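Local coordinates for protein putative modulator of DNA gyrase (Bacteroides thetaiotaomicron, PDB 1VPB) that probably acts as a metallopeptidase of the PmbA/TldD (U62) family and may modulate DNA gyrase, at residues 20-25 and 37-42; 26-31 and 92-97; 115-120 and 332-337; 147-152 and 162-167. All coordinates share one frame; numbering follows the deposited sequence.

In the fold
Contacts 1, 2 and 4 belong to one layer of helices and the long antiparallel sheet they cover. Contacts 1 and 2 share helix 16-31, touch each other, and have centres 11 Å apart; Ala25 CB of contact 1 meets Ile94 CD1 of contact 2 at 4.1 Å. Contact 4 lies far along the same sheet, its centre about 41 Å from that of contact 1, yet strands 36-52 and 159-177 are neighbours. Contact 3 pairs a loop with the start of a C-terminal helix. The centres of contacts 1 and 3 are about 20 Å apart. Along the chain contacts 1 and 2 interleave, while contact 3 spans contact 4. Contact 3 thus ties the C-terminal family region back to the loop that follows helix 87-101.

Contact 1 (20-25 and 37-42); sequences KLAQWA and AKVLLY
Helix 20-25 runs over strand 37-42 in a nearly antiparallel sense, with 156° between their directions. The axes of the two short segments come within 8.6 Å. The backbones are closest at Ala22 and Leu41, whose CA atoms are 6.3 Å apart. Small residues on the helix permit this approach. Ala22 and Ala25 both point their CB toward the strand, and Val39 and Leu41 point theirs toward the helix. Ala22 CB sits 4.1 Å from Val39 CG1 and 4.2 Å from Leu41 CB. It therefore bridges two alternate residues on one side of the strand. Val39 uses its two methyls differently. CG1 is anti to the backbone N (chi1 175°) and reaches the Ala22 carbonyl, with Val39 CG1 to Ala22 O at 3.9 Å. Val39 CG2 turns to the next helical turn and lies 4.5 Å from Ala25 C. Leu67 of strand 58-73 packs on Ala25, Val39 and Leu41, and Tyr174 of strand 159-177 packs on Ala22. The helix thus runs along strand 36-52, which is flanked in the sheet by strands 58-73 and 159-177. This is a helix packed on the face of an antiparallel sheet, as in an alpha+beta arrangement. No hydrogen bond crosses between the two segments. Methyl and methylene groups make the side-chain contacts, and all four contributing residues are buried, so the contact is held by close apolar fit rather than by polar pairing.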
loop_
_atom_site.group_PDB
_atom_site.type_symbol
_atom_site.label_atom_id
_atom_site.label_comp_id
_atom_site.label_asym_id
_atom_site.label_seq_id
_atom_site.Cartn_x
_atom_site.Cartn_y
_atom_site.Cartn_z
ATOM N N LYS A 20 -9.200 0.447 32.167
ATOM C CA LYS A 20 -10.134 -0.524 32.716
ATOM C C LYS A 20 -10.772 -1.338 31.592
ATOM O O LYS A 20 -11.007 -2.533 31.777
ATOM C CB LYS A 20 -11.202 0.184 33.540
ATOM C CG LYS A 20 -10.692 0.493 34.928
ATOM N N LEU A 21 -10.989 -0.716 30.430
ATOM C CA LEU A 21 -11.613 -1.452 29.314
ATOM C C LEU A 21 -10.633 -2.504 28.798
ATOM O O LEU A 21 -11.007 -3.675 28.567
ATOM C CB LEU A 21 -12.012 -0.516 28.198
ATOM C CG LEU A 21 -12.444 -1.204 26.874
ATOM C CD1 LEU A 21 -13.705 -1.957 27.139
ATOM C CD2 LEU A 21 -12.614 -0.190 25.783
ATOM N N ALA A 22 -9.361 -2.131 28.697
ATOM C CA ALA A 22 -8.339 -3.116 28.272
ATOM C C ALA A 22 -8.185 -4.240 29.265
ATOM O O ALA A 22 -8.048 -5.410 28.879
ATOM C CB ALA A 22 -7.028 -2.455 28.039
ATOM N N GLN A 23 -8.261 -3.925 30.562
ATOM C CA GLN A 23 -8.102 -4.898 31.605
ATOM C C GLN A 23 -9.314 -5.839 31.598
ATOM O O GLN A 23 -9.160 -7.044 31.816
ATOM C CB GLN A 23 -7.953 -4.188 32.967
ATOM C CG GLN A 23 -6.576 -3.522 33.177
ATOM C CD GLN A 23 -6.628 -2.403 34.246
ATOM O OE1 GLN A 23 -7.567 -2.363 35.081
ATOM N NE2 GLN A 23 -5.657 -1.487 34.191
ATOM N N TRP A 24 -10.488 -5.285 31.334
ATOM C CA TRP A 24 -11.732 -6.077 31.246
ATOM C C TRP A 24 -11.617 -7.069 30.074
ATOM O O TRP A 24 -11.889 -8.262 30.246
ATOM C CB TRP A 24 -12.922 -5.169 31.054
ATOM C CG TRP A 24 -14.147 -5.968 30.700
ATOM C CD1 TRP A 24 -15.036 -6.523 31.563
ATOM C CD2 TRP A 24 -14.559 -6.359 29.386
ATOM N NE1 TRP A 24 -15.988 -7.233 30.872
ATOM C CE2 TRP A 24 -15.733 -7.125 29.527
ATOM C CE3 TRP A 24 -14.087 -6.086 28.100
ATOM C CZ2 TRP A 24 -16.408 -7.668 28.435
ATOM C CZ3 TRP A 24 -14.761 -6.612 27.018
ATOM C CH2 TRP A 24 -15.907 -7.406 27.190
ATOM N N ALA A 25 -11.088 -6.606 28.943
ATOM C CA ALA A 25 -10.943 -7.456 27.754
ATOM C C ALA A 25 -9.968 -8.584 28.005
ATOM O O ALA A 25 -10.230 -9.716 27.596
ATOM C CB ALA A 25 -10.545 -6.652 26.524
ATOM N N ALA A 37 -3.085 -14.323 26.854
ATOM C CA ALA A 37 -3.517 -13.305 25.894
ATOM C C ALA A 37 -2.613 -12.071 25.994
ATOM O O ALA A 37 -1.982 -11.842 27.024
ATOM C CB ALA A 37 -4.911 -12.904 26.121
ATOM N N LYS A 38 -2.631 -11.303 24.911
ATOM C CA LYS A 38 -2.000 -9.955 24.863
ATOM C C LYS A 38 -3.116 -9.034 24.429
ATOM O O LYS A 38 -3.914 -9.391 23.545
ATOM C CB LYS A 38 -0.835 -9.974 23.891
ATOM C CG LYS A 38 0.278 -10.917 24.150
ATOM C CD LYS A 38 1.255 -10.902 23.077
ATOM C CE LYS A 38 2.425 -11.843 23.316
ATOM N NZ LYS A 38 3.153 -12.031 21.992
ATOM N N VAL A 39 -3.183 -7.815 25.012
ATOM C CA VAL A 39 -4.165 -6.825 24.639
ATOM C C VAL A 39 -3.410 -5.509 24.384
ATOM O O VAL A 39 -2.533 -5.166 25.138
ATOM C CB VAL A 39 -5.227 -6.624 25.756
ATOM C CG1 VAL A 39 -6.166 -5.515 25.424
ATOM C CG2 VAL A 39 -6.002 -7.958 26.029
ATOM N N LEU A 40 -3.750 -4.895 23.291
ATOM C CA LEU A 40 -3.330 -3.511 22.968
ATOM C C LEU A 40 -4.526 -2.631 22.823
ATOM O O LEU A 40 -5.420 -2.880 22.039
ATOM C CB LEU A 40 -2.516 -3.521 21.727
ATOM C CG LEU A 40 -2.239 -2.169 21.048
ATOM C CD1 LEU A 40 -1.170 -1.507 21.877
ATOM C CD2 LEU A 40 -1.841 -2.378 19.627
ATOM N N LEU A 41 -4.528 -1.498 23.538
ATOM C CA LEU A 41 -5.495 -0.473 23.299
ATOM C C LEU A 41 -4.699 0.722 22.754
ATOM O O LEU A 41 -3.666 1.085 23.317
ATOM C CB LEU A 41 -6.163 -0.146 24.627
ATOM C CG LEU A 41 -7.218 0.962 24.597
ATOM C CD1 LEU A 41 -8.500 0.507 24.051
ATOM C CD2 LEU A 41 -7.423 1.400 26.023
ATOM N N TYR A 42 -5.092 1.194 21.573
ATOM C CA TYR A 42 -4.325 2.211 20.886
ATOM C C TYR A 42 -5.238 3.357 20.559
ATOM O O TYR A 42 -6.466 3.220 20.422
ATOM C CB TYR A 42 -3.654 1.656 19.628
ATOM C CG TYR A 42 -4.647 1.095 18.635
ATOM C CD1 TYR A 42 -5.270 1.933 17.739
ATOM C CD2 TYR A 42 -5.000 -0.259 18.640
ATOM C CE1 TYR A 42 -6.215 1.473 16.851
ATOM C CE2 TYR A 42 -5.957 -0.739 17.719
ATOM C CZ TYR A 42 -6.545 0.143 16.834
ATOM O OH TYR A 42 -7.512 -0.253 15.920
#

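Contact 2 (26-31 and 92-97); sequences MDYALK and TFIKNG
Tyr28 brings an edge of its ring to Ile94 on the neighbouring helix. Its CG is anti to the backbone N (chi1 -174°), which carries the ring across the gap between the helices. Tyr28 CD2 is 3.7 Å from Ile94 CG2, and that methyl lies in the ring plane. Tyr28 CE2 is 4.1 Å from Ile94 CB. Ile94 CG2 is itself anti to the backbone N and also reaches Ala29, with Ile94 CG2 to Ala29 CB at 4.2 Å. One methyl thus fills the angle between a ring edge and a small residue. The segments belong to helices 16-31 and 87-101, which lie side by side on the long antiparallel sheet and run in roughly the same direction. The axes of the two short segments approach to 9.9 Å and cross at -39°. Ala29 and Ile94 mark the closest backbone approach. Farther out, the side chains of Tyr28 and Lys95 meet at about a right angle, and Tyr28 OH lies 3.9 Å from Lys95 CB. The Lys95 chain bends at chi2 and chi4, and its NZ forms a salt bridge with Asp99 on its own helix. An alanine in place of Tyr28 would probably open a gap beside Ile94 and deprive Lys95 CB of its neighbour. The Tyr28 ring also meets that of Trp24, one turn earlier, with planes about 25° apart.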
loop_
_atom_site.group_PDB
_atom_site.type_symbol
_atom_site.label_atom_id
_atom_site.label_comp_id
_atom_site.label_asym_id
_atom_site.label_seq_id
_atom_site.Cartn_x
_atom_site.Cartn_y
_atom_site.Cartn_z
ATOM N N MET A 26 -8.842 -8.286 28.684
ATOM C CA MET A 26 -7.880 -9.324 29.056
ATOM C C MET A 26 -8.571 -10.399 29.902
ATOM O O MET A 26 -8.461 -11.611 29.672
ATOM C CB MET A 26 -6.714 -8.685 29.820
ATOM C CG MET A 26 -5.786 -9.668 30.408
ATOM S SD MET A 26 -4.880 -10.593 29.163
ATOM C CE MET A 26 -3.633 -9.364 28.893
ATOM N N ASP A 27 -9.241 -9.936 30.958
ATOM C CA ASP A 27 -9.900 -10.837 31.898
ATOM C C ASP A 27 -10.947 -11.686 31.167
ATOM O O ASP A 27 -11.025 -12.894 31.418
ATOM C CB ASP A 27 -10.496 -10.022 33.050
ATOM C CG ASP A 27 -11.312 -10.860 33.988
ATOM O OD1 ASP A 27 -10.683 -11.582 34.797
ATOM O OD2 ASP A 27 -12.564 -10.851 33.967
ATOM N N TYR A 28 -11.705 -11.071 30.293
ATOM C CA TYR A 28 -12.770 -11.771 29.556
ATOM C C TYR A 28 -12.134 -12.857 28.696
ATOM O O TYR A 28 -12.599 -14.024 28.672
ATOM C CB TYR A 28 -13.567 -10.788 28.705
ATOM C CG TYR A 28 -14.765 -11.467 28.053
ATOM C CD1 TYR A 28 -15.962 -11.661 28.749
ATOM C CD2 TYR A 28 -14.639 -11.993 26.780
ATOM C CE1 TYR A 28 -17.033 -12.336 28.152
ATOM C CE2 TYR A 28 -15.682 -12.645 26.182
ATOM C CZ TYR A 28 -16.868 -12.826 26.877
ATOM O OH TYR A 28 -17.853 -13.536 26.198
ATOM N N ALA A 29 -11.073 -12.506 27.970
ATOM C CA ALA A 29 -10.397 -13.523 27.149
ATOM C C ALA A 29 -9.891 -14.721 27.985
ATOM O O ALA A 29 -10.001 -15.894 27.597
ATOM C CB ALA A 29 -9.208 -12.865 26.377
ATOM N N LEU A 30 -9.279 -14.437 29.147
ATOM C CA LEU A 30 -8.707 -15.459 29.997
ATOM C C LEU A 30 -9.761 -16.348 30.646
ATOM O O LEU A 30 -9.532 -17.561 30.791
ATOM C CB LEU A 30 -7.846 -14.841 31.084
ATOM C CG LEU A 30 -6.531 -14.197 30.573
ATOM C CD1 LEU A 30 -5.877 -13.430 31.741
ATOM C CD2 LEU A 30 -5.600 -15.155 29.891
ATOM N N LYS A 31 -10.903 -15.779 30.915
ATOM C CA LYS A 31 -12.001 -16.524 31.540
ATOM C C LYS A 31 -12.800 -17.330 30.525
ATOM O O LYS A 31 -13.590 -18.194 30.908
ATOM C CB LYS A 31 -12.947 -15.571 32.255
ATOM C CG LYS A 31 -12.317 -15.016 33.531
ATOM C CD LYS A 31 -13.232 -13.967 34.222
ATOM N N THR A 92 -19.023 -10.811 22.345
ATOM C CA THR A 92 -19.246 -11.661 21.177
ATOM C C THR A 92 -18.022 -11.740 20.289
ATOM O O THR A 92 -17.682 -12.841 19.839
ATOM C CB THR A 92 -20.410 -11.091 20.370
ATOM O OG1 THR A 92 -21.569 -11.204 21.188
ATOM C CG2 THR A 92 -20.710 -11.941 19.116
ATOM N N PHE A 93 -17.399 -10.591 20.014
ATOM C CA PHE A 93 -16.259 -10.548 19.139
ATOM C C PHE A 93 -15.103 -11.379 19.699
ATOM O O PHE A 93 -14.426 -12.124 18.967
ATOM C CB PHE A 93 -15.803 -9.089 18.936
ATOM C CG PHE A 93 -14.705 -8.934 17.917
ATOM C CD1 PHE A 93 -14.906 -9.256 16.580
ATOM C CD2 PHE A 93 -13.492 -8.515 18.306
ATOM C CE1 PHE A 93 -13.879 -9.157 15.679
ATOM C CE2 PHE A 93 -12.473 -8.368 17.401
ATOM C CZ PHE A 93 -12.666 -8.651 16.116
ATOM N N ILE A 94 -14.814 -11.188 20.990
ATOM C CA ILE A 94 -13.709 -11.933 21.631
ATOM C C ILE A 94 -14.027 -13.422 21.677
ATOM O O ILE A 94 -13.201 -14.231 21.339
ATOM C CB ILE A 94 -13.433 -11.381 23.053
ATOM C CG1 ILE A 94 -12.880 -9.952 22.897
ATOM C CG2 ILE A 94 -12.417 -12.197 23.770
ATOM C CD1 ILE A 94 -12.814 -9.183 24.221
ATOM N N LYS A 95 -15.236 -13.781 22.098
ATOM C CA LYS A 95 -15.546 -15.217 22.189
ATOM C C LYS A 95 -15.472 -15.869 20.828
ATOM O O LYS A 95 -14.977 -17.017 20.707
ATOM C CB LYS A 95 -16.910 -15.404 22.860
ATOM C CG LYS A 95 -17.299 -16.867 23.111
ATOM C CD LYS A 95 -16.265 -17.644 24.004
ATOM C CE LYS A 95 -16.928 -18.852 24.703
ATOM N NZ LYS A 95 -17.639 -19.688 23.678
ATOM N N ASN A 96 -15.973 -15.193 19.802
ATOM C CA ASN A 96 -15.899 -15.725 18.450
ATOM C C ASN A 96 -14.463 -15.870 17.998
ATOM O O ASN A 96 -14.152 -16.858 17.379
ATOM C CB ASN A 96 -16.687 -14.872 17.477
ATOM C CG ASN A 96 -18.187 -15.049 17.667
ATOM O OD1 ASN A 96 -18.649 -15.987 18.371
ATOM N ND2 ASN A 96 -18.970 -14.179 17.030
ATOM N N GLY A 97 -13.587 -14.915 18.350
ATOM C CA GLY A 97 -12.181 -15.011 18.048
ATOM C C GLY A 97 -11.493 -16.211 18.700
ATOM O O GLY A 97 -10.722 -16.932 18.053
#

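Contact 3 (115-120 and 332-337); sequences PSRYYK and IDTYNA
Arg117 reaches Thr334 through a chain that is extended at chi2 (176°) and then bends at chi3 (64°). Thr334 turns its OG1 anti to the carbonyl carbon, beside the backbone N, which presents the hydroxyl to the guanidinium edge. The contact joins a loop, with a short 3-10 turn at 115-117, to the N-terminal end of helix 334-340. Asp333 is the N-cap of that helix. Its OD1 accepts from Asn336 N at 3.0 Å and also from Asn336 ND2. Asn336 N makes the capping bond; with ND2 it grips OD1 from opposite faces of the carboxylate plane. The direct bond across the contact is weak: Arg117 NH1 to Thr334 OG1 is 3.3 Å, with a bent N-H...O angle of 125°. Thr334 OG1 also bonds Glu312, its stronger partner. The two side chains run antiparallel to one another where they meet, and the backbones stay well apart. Arg117 and Thr334 CA atoms are 10.6 Å from each other. Within the loop, Lys120 NZ folds back to Pro115 O at 2.8 Å, meeting it from above the carbonyl plane. Tyr118 N reaches the same oxygen from the other face. A water supplies the second link between the segments and lies in the guanidinium plane. It accepts from Arg117 NH2 at 2.7 Å and donates to Ile332 O at 3.0 Å.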
loop_
_atom_site.group_PDB
_atom_site.type_symbol
_atom_site.label_atom_id
_atom_site.label_comp_id
_atom_site.label_asym_id
_atom_site.label_seq_id
_atom_site.Cartn_x
_atom_site.Cartn_y
_atom_site.Cartn_z
ATOM N N PRO A 115 8.795 -13.731 31.663
ATOM C CA PRO A 115 8.531 -12.380 32.195
ATOM C C PRO A 115 9.707 -11.709 32.878
ATOM O O PRO A 115 9.658 -10.482 33.030
ATOM C CB PRO A 115 7.350 -12.594 33.138
ATOM C CG PRO A 115 7.508 -13.976 33.511
ATOM C CD PRO A 115 8.044 -14.729 32.415
ATOM N N SER A 116 10.765 -12.465 33.108
ATOM C CA SER A 116 12.018 -11.897 33.664
ATOM C C SER A 116 12.658 -10.952 32.613
ATOM O O SER A 116 13.419 -10.023 32.977
ATOM C CB SER A 116 12.964 -12.999 34.066
ATOM O OG SER A 116 13.549 -13.585 32.964
ATOM N N ARG A 117 12.292 -11.149 31.328
ATOM C CA ARG A 117 12.766 -10.301 30.234
ATOM C C ARG A 117 11.996 -9.020 29.984
ATOM O O ARG A 117 12.419 -8.216 29.164
ATOM C CB ARG A 117 12.750 -11.095 28.923
ATOM C CG ARG A 117 13.561 -12.334 28.951
ATOM C CD ARG A 117 13.435 -13.136 27.668
ATOM N NE ARG A 117 13.970 -12.372 26.563
ATOM C CZ ARG A 117 13.401 -12.287 25.330
ATOM N NH1 ARG A 117 12.323 -13.005 24.955
ATOM N NH2 ARG A 117 13.991 -11.538 24.457
ATOM N N TYR A 118 10.837 -8.825 30.618
ATOM C CA TYR A 118 10.040 -7.672 30.366
ATOM C C TYR A 118 10.639 -6.372 30.906
ATOM O O TYR A 118 11.369 -6.407 31.900
ATOM C CB TYR A 118 8.703 -7.846 31.035
ATOM C CG TYR A 118 7.784 -8.901 30.420
ATOM C CD1 TYR A 118 7.809 -9.157 29.059
ATOM C CD2 TYR A 118 6.873 -9.600 31.219
ATOM C CE1 TYR A 118 6.904 -10.081 28.496
ATOM C CE2 TYR A 118 5.960 -10.469 30.658
ATOM C CZ TYR A 118 5.977 -10.701 29.319
ATOM O OH TYR A 118 5.084 -11.640 28.682
ATOM N N TYR A 119 10.321 -5.284 30.248
ATOM C CA TYR A 119 10.569 -3.963 30.842
ATOM C C TYR A 119 9.887 -3.877 32.195
ATOM O O TYR A 119 8.696 -4.074 32.361
ATOM C CB TYR A 119 10.137 -2.865 29.932
ATOM C CG TYR A 119 10.326 -1.472 30.512
ATOM C CD1 TYR A 119 11.589 -1.033 30.870
ATOM C CD2 TYR A 119 9.286 -0.592 30.602
ATOM C CE1 TYR A 119 11.735 0.259 31.360
ATOM C CE2 TYR A 119 9.458 0.692 31.080
ATOM C CZ TYR A 119 10.723 1.077 31.460
ATOM O OH TYR A 119 10.922 2.352 31.992
ATOM N N LYS A 120 10.661 -3.392 33.150
ATOM C CA LYS A 120 10.273 -3.369 34.618
ATOM C C LYS A 120 10.080 -1.942 35.110
ATOM O O LYS A 120 9.846 -1.752 36.301
ATOM C CB LYS A 120 11.318 -4.111 35.442
ATOM C CG LYS A 120 11.565 -5.595 35.077
ATOM C CD LYS A 120 10.316 -6.425 35.283
ATOM C CE LYS A 120 10.590 -7.882 34.892
ATOM N NZ LYS A 120 9.225 -8.665 35.060
ATOM N N ILE A 332 15.902 -11.461 17.113
ATOM C CA ILE A 332 15.135 -12.715 17.216
ATOM C C ILE A 332 14.058 -12.594 18.269
ATOM O O ILE A 332 14.367 -12.413 19.434
ATOM C CB ILE A 332 16.042 -13.838 17.518
ATOM C CG1 ILE A 332 17.169 -13.903 16.478
ATOM C CG2 ILE A 332 15.270 -15.161 17.389
ATOM C CD1 ILE A 332 18.137 -14.969 16.743
ATOM N N ASP A 333 12.801 -12.672 17.860
ATOM C CA ASP A 333 11.729 -12.642 18.842
ATOM C C ASP A 333 11.516 -14.018 19.488
ATOM O O ASP A 333 12.195 -15.020 19.186
ATOM C CB ASP A 333 10.436 -12.092 18.246
ATOM C CG ASP A 333 9.746 -13.074 17.334
ATOM O OD1 ASP A 333 10.351 -14.102 16.925
ATOM O OD2 ASP A 333 8.619 -12.792 16.915
ATOM N N THR A 334 10.549 -14.078 20.396
ATOM C CA THR A 334 10.364 -15.257 21.235
ATOM C C THR A 334 10.022 -16.457 20.348
ATOM O O THR A 334 10.585 -17.547 20.505
ATOM C CB THR A 334 9.277 -14.987 22.273
ATOM O OG1 THR A 334 9.730 -13.963 23.198
ATOM C CG2 THR A 334 9.040 -16.189 23.176
ATOM N N TYR A 335 9.090 -16.252 19.441
ATOM C CA TYR A 335 8.645 -17.325 18.537
ATOM C C TYR A 335 9.763 -17.909 17.690
ATOM O O TYR A 335 9.999 -19.116 17.699
ATOM C CB TYR A 335 7.564 -16.778 17.658
ATOM C CG TYR A 335 7.003 -17.735 16.683
ATOM C CD1 TYR A 335 6.261 -18.839 17.120
ATOM C CD2 TYR A 335 7.150 -17.539 15.343
ATOM C CE1 TYR A 335 5.730 -19.724 16.230
ATOM C CE2 TYR A 335 6.606 -18.409 14.431
ATOM C CZ TYR A 335 5.895 -19.504 14.883
ATOM O OH TYR A 335 5.348 -20.332 13.915
ATOM N N ASN A 336 10.500 -17.059 16.952
ATOM C CA ASN A 336 11.586 -17.547 16.153
ATOM C C ASN A 336 12.744 -18.119 16.969
ATOM O O ASN A 336 13.416 -19.077 16.534
ATOM C CB ASN A 336 12.030 -16.477 15.160
ATOM C CG ASN A 336 11.034 -16.252 14.082
ATOM O OD1 ASN A 336 10.767 -17.147 13.269
ATOM N ND2 ASN A 336 10.450 -15.072 14.055
ATOM N N ALA A 337 12.990 -17.566 18.147
ATOM C CA ALA A 337 13.972 -18.138 19.050
ATOM C C ALA A 337 13.593 -19.597 19.387
ATOM O O ALA A 337 14.420 -20.509 19.284
ATOM C CB ALA A 337 14.130 -17.308 20.325
HETATM O O HOH W 1 12.990 -11.336 21.906
#

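Contact 4 (147-152 and 162-167); sequences AVAEEA and VGSSYG
Ala149 CB points toward the strand and meets two side chains there. It lies 3.6 Å from Ser164 OG and 4.0 Å from Val162 CG1. These residues are two apart along the strand, so the alternation of side chains puts both CB atoms on the helix side. Gly163 between them has no side chain. Val162 splits its two methyls. CG1 is anti to the backbone N (chi1 177°) and packs against Ala149, with Val162 CG1 to Ala149 CA at 3.9 Å. Val162 CG2 takes the other direction and meets Ala152 CB at 4.1 Å. Val148 comes to Ser164 alongside Ala149. Val148 CG1 touches Ser164 CB at 3.8 Å, so the serine meets one residue by its methylene and the next by its hydroxyl. Ser164 OG stands between the backbone N and the carbonyl carbon (chi1 55°). There it hydrogen-bonds Ala145 O, which provides for this buried hydroxyl. The backbones are close, with Ala149 and Ser164 CA atoms 5.7 Å apart. Val148 and Ala152 also touch strand 181-198, through Ala194 and Ile196. The arrangement is that of a helix packed by small residues on the face of an antiparallel sheet, here in the PmbA/TldD central domain.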
loop_
_atom_site.group_PDB
_atom_site.type_symbol
_atom_site.label_atom_id
_atom_site.label_comp_id
_atom_site.label_asym_id
_atom_site.label_seq_id
_atom_site.Cartn_x
_atom_site.Cartn_y
_atom_site.Cartn_z
ATOM N N ALA A 147 4.247 28.709 3.428
ATOM C CA ALA A 147 5.604 29.275 3.402
ATOM C C ALA A 147 6.578 28.374 2.665
ATOM O O ALA A 147 7.457 28.852 1.982
ATOM C CB ALA A 147 6.104 29.532 4.803
ATOM N N VAL A 148 6.436 27.065 2.818
ATOM C CA VAL A 148 7.315 26.135 2.101
ATOM C C VAL A 148 7.203 26.406 0.607
ATOM O O VAL A 148 8.196 26.588 -0.075
ATOM C CB VAL A 148 6.973 24.657 2.397
ATOM C CG1 VAL A 148 7.702 23.702 1.428
ATOM C CG2 VAL A 148 7.274 24.290 3.845
ATOM N N ALA A 149 5.984 26.406 0.103
ATOM C CA ALA A 149 5.742 26.531 -1.324
ATOM C C ALA A 149 6.223 27.875 -1.827
ATOM O O ALA A 149 6.842 27.957 -2.879
ATOM C CB ALA A 149 4.249 26.372 -1.624
ATOM N N GLU A 150 5.993 28.922 -1.042
ATOM C CA GLU A 150 6.401 30.267 -1.455
ATOM C C GLU A 150 7.883 30.406 -1.676
ATOM O O GLU A 150 8.285 31.329 -2.347
ATOM C CB GLU A 150 5.945 31.312 -0.433
ATOM C CG GLU A 150 4.441 31.507 -0.380
ATOM C CD GLU A 150 3.862 32.281 -1.563
ATOM O OE1 GLU A 150 4.608 32.954 -2.316
ATOM O OE2 GLU A 150 2.622 32.223 -1.731
ATOM N N GLU A 151 8.706 29.526 -1.101
ATOM C CA GLU A 151 10.146 29.521 -1.354
ATOM C C GLU A 151 10.507 29.155 -2.793
ATOM O O GLU A 151 11.593 29.517 -3.268
ATOM C CB GLU A 151 10.872 28.571 -0.395
ATOM C CG GLU A 151 10.858 29.034 1.061
ATOM C CD GLU A 151 11.532 28.061 2.014
ATOM O OE1 GLU A 151 12.118 27.071 1.556
ATOM O OE2 GLU A 151 11.475 28.316 3.240
ATOM N N ALA A 152 9.627 28.451 -3.492
ATOM C CA ALA A 152 9.936 27.981 -4.839
ATOM C C ALA A 152 9.068 28.642 -5.896
ATOM O O ALA A 152 9.504 28.794 -7.026
ATOM C CB ALA A 152 9.791 26.474 -4.929
ATOM N N VAL A 162 4.498 23.079 -7.889
ATOM C CA VAL A 162 5.089 23.078 -6.546
ATOM C C VAL A 162 4.031 22.586 -5.560
ATOM O O VAL A 162 3.028 23.241 -5.363
ATOM C CB VAL A 162 5.522 24.478 -6.096
ATOM C CG1 VAL A 162 6.075 24.452 -4.646
ATOM C CG2 VAL A 162 6.559 25.077 -7.094
ATOM N N GLY A 163 4.269 21.428 -5.011
ATOM C CA GLY A 163 3.436 20.875 -3.949
ATOM C C GLY A 163 4.117 21.060 -2.610
ATOM O O GLY A 163 5.344 21.026 -2.505
ATOM N N SER A 164 3.324 21.278 -1.571
ATOM C CA SER A 164 3.846 21.229 -0.218
ATOM C C SER A 164 2.821 20.581 0.699
ATOM O O SER A 164 1.612 20.543 0.407
ATOM C CB SER A 164 4.190 22.638 0.283
ATOM O OG SER A 164 3.101 23.522 0.186
ATOM N N SER A 165 3.286 20.123 1.825
ATOM C CA SER A 165 2.454 19.401 2.761
ATOM C C SER A 165 2.873 19.667 4.189
ATOM O O SER A 165 4.078 19.804 4.493
ATOM C CB SER A 165 2.602 17.893 2.528
ATOM O OG SER A 165 2.315 17.593 1.164
ATOM N N TYR A 166 1.879 19.661 5.068
ATOM C CA TYR A 166 2.068 19.583 6.500
ATOM C C TYR A 166 1.391 18.321 7.006
ATOM O O TYR A 166 0.286 17.990 6.588
ATOM C CB TYR A 166 1.426 20.821 7.171
ATOM C CG TYR A 166 1.363 20.718 8.669
ATOM C CD1 TYR A 166 0.387 19.967 9.311
ATOM C CD2 TYR A 166 2.384 21.278 9.478
ATOM C CE1 TYR A 166 0.375 19.828 10.696
ATOM C CE2 TYR A 166 2.386 21.111 10.838
ATOM C CZ TYR A 166 1.368 20.420 11.455
ATOM O OH TYR A 166 1.320 20.270 12.828
ATOM N N GLY A 167 2.025 17.598 7.902
ATOM C CA GLY A 167 1.402 16.496 8.610
ATOM C C GLY A 167 1.737 16.536 10.100
ATOM O O GLY A 167 2.818 16.927 10.477
#